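Local coordinates for periplasmic binding protein (Roseiflexus sp. RS-1, PDB 5GJ3) that binds heme in the periplasm, here two molecules at once, and probably passes it on to a membrane transporter in bacterial heme uptake, at residues 69-74 against 93-98; 133-138 against 257-262; 26-31 against 43-48. All coordinates share one frame; numbering follows the deposited sequence.

Contact 1: 69-74 against 93-98; sequences GDEAAG and ADPPSL. With ZN (zinc ion), chain D.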
loop_
_atom_site.group_PDB
_atom_site.type_symbol
_atom_site.label_atom_id
_atom_site.label_comp_id
_atom_site.label_asym_id
_atom_site.label_seq_id
_atom_site.Cartn_x
_atom_site.Cartn_y
_atom_site.Cartn_z
ATOM N N GLY A 69 2.777 10.652 11.576
ATOM C CA GLY A 69 2.005 9.470 11.055
ATOM C C GLY A 69 0.830 9.963 10.215
ATOM O O GLY A 69 0.715 11.166 9.920
ATOM N N ASP A 70 -0.027 9.054 9.788
ATOM C CA ASP A 70 -1.187 9.499 9.051
ATOM C C ASP A 70 -2.392 8.848 9.699
ATOM O O ASP A 70 -2.272 8.251 10.809
ATOM C CB ASP A 70 -1.031 9.218 7.556
ATOM C CG ASP A 70 -1.020 7.731 7.227
ATOM O OD1 ASP A 70 -1.553 6.875 7.977
ATOM O OD2 ASP A 70 -0.465 7.415 6.171
ATOM N N GLU A 71 -3.555 9.013 9.088
ATOM C CA GLU A 71 -4.825 8.627 9.718
ATOM C C GLU A 71 -4.961 7.150 10.100
ATOM O O GLU A 71 -5.811 6.841 10.921
ATOM C CB GLU A 71 -6.054 9.064 8.871
ATOM C CG GLU A 71 -6.126 8.396 7.497
ATOM C CD GLU A 71 -7.352 8.834 6.684
ATOM O OE1 GLU A 71 -7.293 9.797 5.860
ATOM O OE2 GLU A 71 -8.408 8.205 6.890
ATOM N N ALA A 72 -4.150 6.252 9.532
ATOM C CA ALA A 72 -4.147 4.854 9.971
ATOM C C ALA A 72 -3.554 4.652 11.379
ATOM O O ALA A 72 -3.804 3.603 11.987
ATOM C CB ALA A 72 -3.433 3.938 8.968
ATOM N N ALA A 73 -2.792 5.627 11.901
ATOM C CA ALA A 73 -2.122 5.466 13.177
ATOM C C ALA A 73 -3.128 5.427 14.301
ATOM O O ALA A 73 -4.041 6.262 14.385
ATOM C CB ALA A 73 -1.123 6.635 13.439
ATOM N N GLY A 74 -2.939 4.486 15.213
ATOM C CA GLY A 74 -3.796 4.386 16.403
ATOM C C GLY A 74 -3.271 3.389 17.435
ATOM O O GLY A 74 -2.257 2.724 17.205
ATOM N N ALA A 93 -3.896 13.201 6.506
ATOM C CA ALA A 93 -4.913 12.333 5.862
ATOM C C ALA A 93 -4.231 11.305 4.985
ATOM O O ALA A 93 -3.112 11.530 4.483
ATOM C CB ALA A 93 -5.894 13.166 5.023
ATOM N N ASP A 94 -4.902 10.188 4.754
ATOM C CA ASP A 94 -4.401 9.212 3.760
ATOM C C ASP A 94 -5.571 8.614 2.980
ATOM O O ASP A 94 -5.858 7.437 3.175
ATOM C CB ASP A 94 -3.633 8.090 4.482
ATOM C CG ASP A 94 -2.873 7.149 3.516
ATOM O OD1 ASP A 94 -2.733 7.434 2.277
ATOM O OD2 ASP A 94 -2.410 6.113 4.036
ATOM N N PRO A 95 -6.267 9.422 2.148
ATOM C CA PRO A 95 -7.422 8.995 1.352
ATOM C C PRO A 95 -7.028 7.913 0.295
ATOM O O PRO A 95 -5.861 7.837 -0.112
ATOM C CB PRO A 95 -7.850 10.300 0.662
ATOM C CG PRO A 95 -6.543 11.061 0.504
ATOM C CD PRO A 95 -5.923 10.826 1.865
ATOM N N PRO A 96 -7.992 7.078 -0.137
ATOM C CA PRO A 96 -7.800 6.160 -1.282
ATOM C C PRO A 96 -7.881 6.937 -2.612
ATOM O O PRO A 96 -8.906 6.927 -3.282
ATOM C CB PRO A 96 -8.968 5.178 -1.118
ATOM C CG PRO A 96 -10.048 6.021 -0.480
ATOM C CD PRO A 96 -9.315 6.903 0.497
ATOM N N SER A 97 -6.782 7.588 -2.995
ATOM C CA SER A 97 -6.761 8.541 -4.080
ATOM C C SER A 97 -5.324 8.576 -4.658
ATOM O O SER A 97 -4.344 8.426 -3.892
ATOM C CB SER A 97 -7.096 9.902 -3.469
ATOM O OG SER A 97 -6.640 10.953 -4.280
ATOM N N LEU A 98 -5.192 8.811 -5.968
ATOM C CA LEU A 98 -3.885 9.013 -6.578
ATOM C C LEU A 98 -3.264 10.371 -6.222
ATOM O O LEU A 98 -2.133 10.607 -6.556
ATOM C CB LEU A 98 -3.926 8.864 -8.107
ATOM C CG LEU A 98 -4.018 7.417 -8.580
ATOM C CD1 LEU A 98 -4.000 7.438 -10.082
ATOM C CD2 LEU A 98 -2.871 6.594 -8.061
HETATM ZN ZN ZN D . -0.817 5.644 5.236
HETATM O O HOH W 1 -0.959 4.246 6.587
#

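Contact 2: 133-138 against 257-262; sequences RDLARR and LTIAFY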
loop_
_atom_site.group_PDB
_atom_site.type_symbol
_atom_site.label_atom_id
_atom_site.label_comp_id
_atom_site.label_asym_id
_atom_site.label_seq_id
_atom_site.Cartn_x
_atom_site.Cartn_y
_atom_site.Cartn_z
ATOM N N ARG A 133 -0.129 5.900 -16.393
ATOM C CA ARG A 133 -1.501 6.155 -16.867
ATOM C C ARG A 133 -1.561 6.282 -18.393
ATOM O O ARG A 133 -2.508 5.791 -19.047
ATOM C CB ARG A 133 -2.093 7.396 -16.203
ATOM C CG ARG A 133 -2.561 7.146 -14.770
ATOM C CD ARG A 133 -3.288 8.400 -14.318
ATOM N NE ARG A 133 -4.516 8.097 -13.649
ATOM C CZ ARG A 133 -5.608 8.841 -13.720
ATOM N NH1 ARG A 133 -5.630 9.907 -14.489
ATOM N NH2 ARG A 133 -6.692 8.501 -13.042
ATOM N N ASP A 134 -0.516 6.904 -18.950
ATOM C CA ASP A 134 -0.340 6.962 -20.396
ATOM C C ASP A 134 -0.178 5.535 -20.968
ATOM O O ASP A 134 -0.732 5.199 -22.026
ATOM C CB ASP A 134 0.896 7.820 -20.681
ATOM C CG ASP A 134 1.329 7.751 -22.097
ATOM O OD1 ASP A 134 2.012 6.765 -22.465
ATOM O OD2 ASP A 134 0.993 8.685 -22.865
ATOM N N LEU A 135 0.609 4.683 -20.306
ATOM C CA LEU A 135 0.675 3.282 -20.797
ATOM C C LEU A 135 -0.674 2.562 -20.674
ATOM O O LEU A 135 -1.054 1.712 -21.541
ATOM C CB LEU A 135 1.760 2.498 -20.053
ATOM C CG LEU A 135 3.193 2.901 -20.405
ATOM C CD1 LEU A 135 4.096 2.251 -19.365
ATOM C CD2 LEU A 135 3.509 2.403 -21.826
ATOM N N ALA A 136 -1.400 2.870 -19.602
ATOM C CA ALA A 136 -2.697 2.237 -19.372
ATOM C C ALA A 136 -3.738 2.618 -20.463
ATOM O O ALA A 136 -4.649 1.852 -20.732
ATOM C CB ALA A 136 -3.237 2.539 -17.963
ATOM N N ARG A 137 -3.618 3.809 -21.045
ATOM C CA ARG A 137 -4.476 4.248 -22.161
ATOM C C ARG A 137 -4.363 3.388 -23.428
ATOM O O ARG A 137 -5.239 3.421 -24.252
ATOM C CB ARG A 137 -4.216 5.718 -22.512
ATOM C CG ARG A 137 -4.932 6.644 -21.589
ATOM C CD ARG A 137 -4.665 8.113 -21.913
ATOM N NE ARG A 137 -5.135 8.883 -20.764
ATOM C CZ ARG A 137 -4.361 9.372 -19.794
ATOM N NH1 ARG A 137 -3.038 9.251 -19.825
ATOM N NH2 ARG A 137 -4.919 10.024 -18.799
ATOM N N ARG A 138 -3.321 2.588 -23.583
ATOM C CA ARG A 138 -3.285 1.659 -24.706
ATOM C C ARG A 138 -4.290 0.489 -24.571
ATOM O O ARG A 138 -4.459 -0.294 -25.509
ATOM C CB ARG A 138 -1.900 1.055 -24.813
ATOM C CG ARG A 138 -0.744 2.076 -24.808
ATOM C CD ARG A 138 0.558 1.310 -24.815
ATOM N NE ARG A 138 0.674 0.467 -23.616
ATOM C CZ ARG A 138 1.535 -0.531 -23.468
ATOM N NH1 ARG A 138 2.406 -0.840 -24.408
ATOM N NH2 ARG A 138 1.557 -1.234 -22.354
ATOM N N LEU A 257 1.577 -3.035 -12.788
ATOM C CA LEU A 257 0.218 -3.512 -13.012
ATOM C C LEU A 257 -0.189 -3.326 -14.466
ATOM O O LEU A 257 -0.731 -4.263 -15.078
ATOM C CB LEU A 257 -0.816 -2.808 -12.121
ATOM C CG LEU A 257 -0.666 -3.071 -10.645
ATOM C CD1 LEU A 257 -1.634 -2.097 -9.962
ATOM C CD2 LEU A 257 -1.041 -4.546 -10.439
ATOM N N THR A 258 0.034 -2.118 -15.022
ATOM C CA THR A 258 -0.520 -1.864 -16.366
ATOM C C THR A 258 0.145 -2.707 -17.444
ATOM O O THR A 258 -0.490 -3.130 -18.399
ATOM C CB THR A 258 -0.521 -0.329 -16.748
ATOM O OG1 THR A 258 -1.476 -0.143 -17.759
ATOM C CG2 THR A 258 0.850 0.133 -17.314
ATOM N N ILE A 259 1.438 -2.946 -17.297
ATOM C CA ILE A 259 2.174 -3.894 -18.176
ATOM C C ILE A 259 1.511 -5.285 -18.130
ATOM O O ILE A 259 1.210 -5.880 -19.165
ATOM C CB ILE A 259 3.698 -4.003 -17.810
ATOM C CG1 ILE A 259 4.452 -2.661 -18.001
ATOM C CG2 ILE A 259 4.378 -5.087 -18.652
ATOM C CD1 ILE A 259 4.102 -1.980 -19.277
ATOM N N ALA A 260 1.267 -5.798 -16.923
ATOM C CA ALA A 260 0.578 -7.097 -16.763
ATOM C C ALA A 260 -0.868 -7.084 -17.322
ATOM O O ALA A 260 -1.311 -8.014 -18.021
ATOM C CB ALA A 260 0.579 -7.497 -15.309
ATOM N N PHE A 261 -1.593 -6.004 -17.058
ATOM C CA PHE A 261 -2.975 -5.918 -17.509
ATOM C C PHE A 261 -3.018 -5.882 -19.037
ATOM O O PHE A 261 -3.936 -6.444 -19.667
ATOM C CB PHE A 261 -3.602 -4.645 -16.948
ATOM C CG PHE A 261 -3.907 -4.686 -15.452
ATOM C CD1 PHE A 261 -3.592 -5.799 -14.649
ATOM C CD2 PHE A 261 -4.478 -3.559 -14.840
ATOM C CE1 PHE A 261 -3.886 -5.790 -13.277
ATOM C CE2 PHE A 261 -4.769 -3.535 -13.485
ATOM C CZ PHE A 261 -4.470 -4.655 -12.703
ATOM N N TYR A 262 -2.027 -5.224 -19.641
ATOM C CA TYR A 262 -1.981 -5.087 -21.109
ATOM C C TYR A 262 -1.848 -6.481 -21.710
ATOM O O TYR A 262 -2.526 -6.813 -22.681
ATOM C CB TYR A 262 -0.807 -4.166 -21.544
ATOM C CG TYR A 262 -0.730 -3.936 -23.042
ATOM C CD1 TYR A 262 -1.428 -2.865 -23.670
ATOM C CD2 TYR A 262 0.043 -4.775 -23.843
ATOM C CE1 TYR A 262 -1.348 -2.669 -25.065
ATOM C CE2 TYR A 262 0.129 -4.590 -25.232
ATOM C CZ TYR A 262 -0.563 -3.541 -25.828
ATOM O OH TYR A 262 -0.436 -3.393 -27.183
HETATM O O HOH W 2 -0.737 -0.857 -20.600
#

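Contact 3: 26-31 against 43-48; sequences EYVVGV and KMLPNI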
loop_
_atom_site.group_PDB
_atom_site.type_symbol
_atom_site.label_atom_id
_atom_site.label_comp_id
_atom_site.label_asym_id
_atom_site.label_seq_id
_atom_site.Cartn_x
_atom_site.Cartn_y
_atom_site.Cartn_z
ATOM N N GLU A 26 18.396 8.930 8.292
ATOM C CA GLU A 26 19.289 8.758 9.460
ATOM C C GLU A 26 18.690 9.332 10.755
ATOM O O GLU A 26 19.158 8.988 11.835
ATOM C CB GLU A 26 20.683 9.358 9.222
ATOM C CG GLU A 26 20.677 10.860 9.422
ATOM C CD GLU A 26 21.795 11.559 8.678
ATOM O OE1 GLU A 26 21.850 11.427 7.428
ATOM O OE2 GLU A 26 22.598 12.255 9.356
ATOM N N TYR A 27 17.641 10.160 10.662
ATOM C CA TYR A 27 17.020 10.733 11.876
ATOM C C TYR A 27 15.905 9.913 12.457
ATOM O O TYR A 27 15.349 10.314 13.489
ATOM C CB TYR A 27 16.513 12.143 11.632
ATOM C CG TYR A 27 17.616 13.004 11.095
ATOM C CD1 TYR A 27 18.681 13.427 11.921
ATOM C CD2 TYR A 27 17.624 13.379 9.751
ATOM C CE1 TYR A 27 19.717 14.221 11.402
ATOM C CE2 TYR A 27 18.656 14.159 9.221
ATOM C CZ TYR A 27 19.699 14.571 10.036
ATOM O OH TYR A 27 20.704 15.335 9.453
ATOM N N VAL A 28 15.604 8.766 11.851
ATOM C CA VAL A 28 14.477 7.963 12.330
ATOM C C VAL A 28 15.009 7.059 13.447
ATOM O O VAL A 28 15.977 6.350 13.243
ATOM C CB VAL A 28 13.753 7.134 11.217
ATOM C CG1 VAL A 28 12.645 6.263 11.822
ATOM C CG2 VAL A 28 13.231 8.018 10.079
ATOM N N VAL A 29 14.371 7.074 14.605
ATOM C CA VAL A 29 14.781 6.266 15.745
ATOM C C VAL A 29 13.828 5.135 16.109
ATOM O O VAL A 29 14.165 4.257 16.944
ATOM C CB VAL A 29 15.087 7.116 17.027
ATOM C CG1 VAL A 29 16.156 8.182 16.774
ATOM C CG2 VAL A 29 13.821 7.726 17.664
ATOM N N GLY A 30 12.647 5.103 15.485
ATOM C CA GLY A 30 11.659 4.070 15.832
ATOM C C GLY A 30 10.646 3.984 14.721
ATOM O O GLY A 30 10.300 5.019 14.126
ATOM N N VAL A 31 10.216 2.756 14.418
ATOM C CA VAL A 31 9.223 2.520 13.341
ATOM C C VAL A 31 8.182 1.502 13.761
ATOM O O VAL A 31 8.402 0.726 14.689
ATOM C CB VAL A 31 9.875 2.016 12.036
ATOM C CG1 VAL A 31 10.748 3.103 11.420
ATOM C CG2 VAL A 31 10.629 0.682 12.247
ATOM N N LYS A 43 14.865 -2.731 9.292
ATOM C CA LYS A 43 15.051 -3.926 10.155
ATOM C C LYS A 43 15.961 -3.604 11.332
ATOM O O LYS A 43 15.858 -4.214 12.358
ATOM C CB LYS A 43 15.611 -5.139 9.379
ATOM C CG LYS A 43 17.079 -5.014 9.013
ATOM C CD LYS A 43 17.507 -6.066 7.995
ATOM C CE LYS A 43 19.002 -6.267 8.021
ATOM N NZ LYS A 43 19.397 -6.815 6.693
ATOM N N MET A 44 16.828 -2.612 11.190
ATOM C CA MET A 44 17.727 -2.265 12.296
ATOM C C MET A 44 17.098 -1.368 13.370
ATOM O O MET A 44 17.767 -1.002 14.322
ATOM C CB MET A 44 18.986 -1.594 11.748
ATOM C CG MET A 44 19.672 -2.400 10.646
ATOM S SD MET A 44 20.412 -3.978 11.152
ATOM C CE MET A 44 19.223 -4.882 12.156
ATOM N N LEU A 45 15.828 -0.987 13.234
ATOM C CA LEU A 45 15.328 0.072 14.139
ATOM C C LEU A 45 14.390 -0.455 15.198
ATOM O O LEU A 45 13.712 -1.447 14.983
ATOM C CB LEU A 45 14.680 1.194 13.318
ATOM C CG LEU A 45 15.575 2.064 12.446
ATOM C CD1 LEU A 45 14.739 2.888 11.479
ATOM C CD2 LEU A 45 16.438 2.977 13.288
ATOM N N PRO A 46 14.306 0.214 16.340
ATOM C CA PRO A 46 13.372 -0.259 17.349
ATOM C C PRO A 46 11.894 -0.293 16.831
ATOM O O PRO A 46 11.487 0.537 15.979
ATOM C CB PRO A 46 13.537 0.766 18.494
ATOM C CG PRO A 46 14.872 1.382 18.281
ATOM C CD PRO A 46 15.252 1.235 16.837
ATOM N N ASN A 47 11.128 -1.249 17.345
ATOM C CA ASN A 47 9.753 -1.468 16.929
ATOM C C ASN A 47 8.899 -0.786 17.942
ATOM O O ASN A 47 9.131 -0.958 19.128
ATOM C CB ASN A 47 9.398 -2.973 16.967
ATOM C CG ASN A 47 7.912 -3.225 16.757
ATOM O OD1 ASN A 47 7.316 -2.684 15.831
ATOM N ND2 ASN A 47 7.301 -4.043 17.631
ATOM N N ILE A 48 7.869 -0.060 17.493
ATOM C CA ILE A 48 6.967 0.615 18.431
ATOM C C ILE A 48 5.561 -0.042 18.386
ATOM O O ILE A 48 4.619 0.446 19.024
ATOM C CB ILE A 48 6.863 2.136 18.091
ATOM C CG1 ILE A 48 6.222 2.291 16.676
ATOM C CG2 ILE A 48 8.285 2.760 18.114
ATOM C CD1 ILE A 48 5.899 3.730 16.238
#

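Contact 1: 69-74 against 93-98
Asp-70 and Asp-94 meet carboxylate to carboxylate across a zinc ion, a worked example of how a metal can offset the repulsion expected between two carboxylates. Followed outward, Asp-70 CB lies 4.2 Å from Asp-94 CB, and its CG comes closer to that same methylene. Of the two oxygens, OD1 turns back along its own segment, accepting from Ala-72 N in an Asx turn; a zinc-bound water lies 3.0 Å from Asp-70 OD1, close enough to donate to it. OD2 binds the zinc at 2.0 Å. Asp-94 OD2 reaches the ion at 2.0 Å too, leaving the two ligand oxygens 3.2 Å apart, with the carboxylate planes 38° from each other. Asp-94 CG, anti to the backbone N (chi1 -170°), comes to 3.6 Å from Asp-70 OD2. Its OD1 makes a salt bridge with Lys-104. Beside the metal, Asp-94 N donates to Glu-71 OE1 at 2.7 Å, almost straight at 170°, fixing the backbone from which the second ligand springs. Asp-14 completes the protein ligands. Asp-70 ends strand 66-70, Asp-94 follows strand 89-92, and Asp-14 starts the helix after strand 8-10, all at the sheet's carboxyl-terminal edge, where alpha/beta folds typically build their binding sites.

Contact 2: 133-138 against 257-262
Two helices pack here, the end of helix 115-136 against the carboxyl-terminal helix 250-267, with Ala-136 and Thr-258 at their closest approach, 5.5 Å between CA atoms. The small alanine side chain is consistent with so close an approach: Thr-258 OG1 stands anti to its own backbone N (chi1 -158°) and sits against Ala-136, 3.1 Å from CA and nearly as close to CB. Thr-258 CG2, the other branch, meets Leu-135 CB. The hydroxyl is not left to apolar company, for it is hydrogen-bonded to Ala-172 O and accepts a hydrogen bond from a water 3.0 Å from OG1.

That water ties the two helices together. It also donates to Leu-135 O at 2.8 Å and accepts from Arg-138 NH2 at 2.9 Å. Helix 115-136 is the long helix by which the chain leaves the lobe of the parallel sheet for the second lobe, an arrangement consistent with the helix-linked binding proteins of metal-chelate and heme uptake. Near the end of this helix, Leu-135 O gathers several donors: besides the water, it takes Arg-138 N and, on a lone pair in the carbonyl plane, Arg-138 NE at 3.0 Å.

Arg-138 can reach back like this because its chain bends at chi3 (-61°), which places NE. The guanidinium, gripped at its edge by the carbonyl and the water, is held flat between two side chains. Leu-135 CD2 lies over the centre of one face, while the Tyr-262 ring stacks on the opposite face, planes 17° apart, in a cation-pi contact with CZ 4.0 Å from the ring centroid. NH2 rides over the CG and CD1 side of the tyrosine, and Arg-138 CB meets CE1. Ile-259 CD1 fills in nearby, 4.2 Å from Leu-135 CD1 and also touching Arg-138 NH2.

Contact 3: 26-31 against 43-48
Val-31 and Asn-47 form a single beta bridge at the edge of the parallel sheet, where strand 28-31, paired on its other side with strand 8-10 of this alpha/beta lobe, is joined by the loop after helix 39-42. The two bonds follow the parallel pattern, straddling Asn-47. Val-31 N donates to Pro-46 O at 3.0 Å, nearly straight at 173°, and Val-31 O accepts from Ile-48 N at 3.0 Å, the donor tilted 30° from the carbonyl plane. A CA-H...O contact from Gly-30 to Pro-46 O runs beside the first bond, one from Asn-47 to Val-31 O beside the second. The loop then enters the hairpin 49-50/53-54, which carries heme-pocket residues such as Tyr-50 and Arg-53.

Side chains of the loop add to the join. Leu-45 reaches the strand with both methyls: CD1 touches Val-28 CG1 and Val-31 CG1, each at 4.0 Å, while CD2 lies against Val-28 O. The ring of Pro-46 comes up to the strand's backbone, its CG and CD both touching Val-29 O. Ile-48 has CG1 between its own backbone N and carbonyl carbon (chi1 64°), which brings that atom to 3.3 Å from Val-31 O, and its CD1 lies 4.0 Å from Val-31 C.

How the contacts relate
Along the chain the contacts come one after another: 26-31 with 43-48 closes first, then 69-74 with 93-98, and last 133-138 with 257-262. Contacts 1 and 3, centres about 20 Å apart, draw on the same four-stranded parallel sheet, contact 3 at its outermost strand 28-31 and contact 1 where strands 66-70 and 89-92 end. In both, a side chain comes near a bound heme, Asp-94 at about 7 Å and Asn-47 at about 8 Å. The centre of contact 2, which ties helix 115-136 to helix 250-267, is about 26 Å from that of contact 1 and about 36 Å from that of contact 3, which lies on the opposite side of the chain's centre. Contacts 1 and 2 nonetheless touch, through Leu-98 and Arg-133.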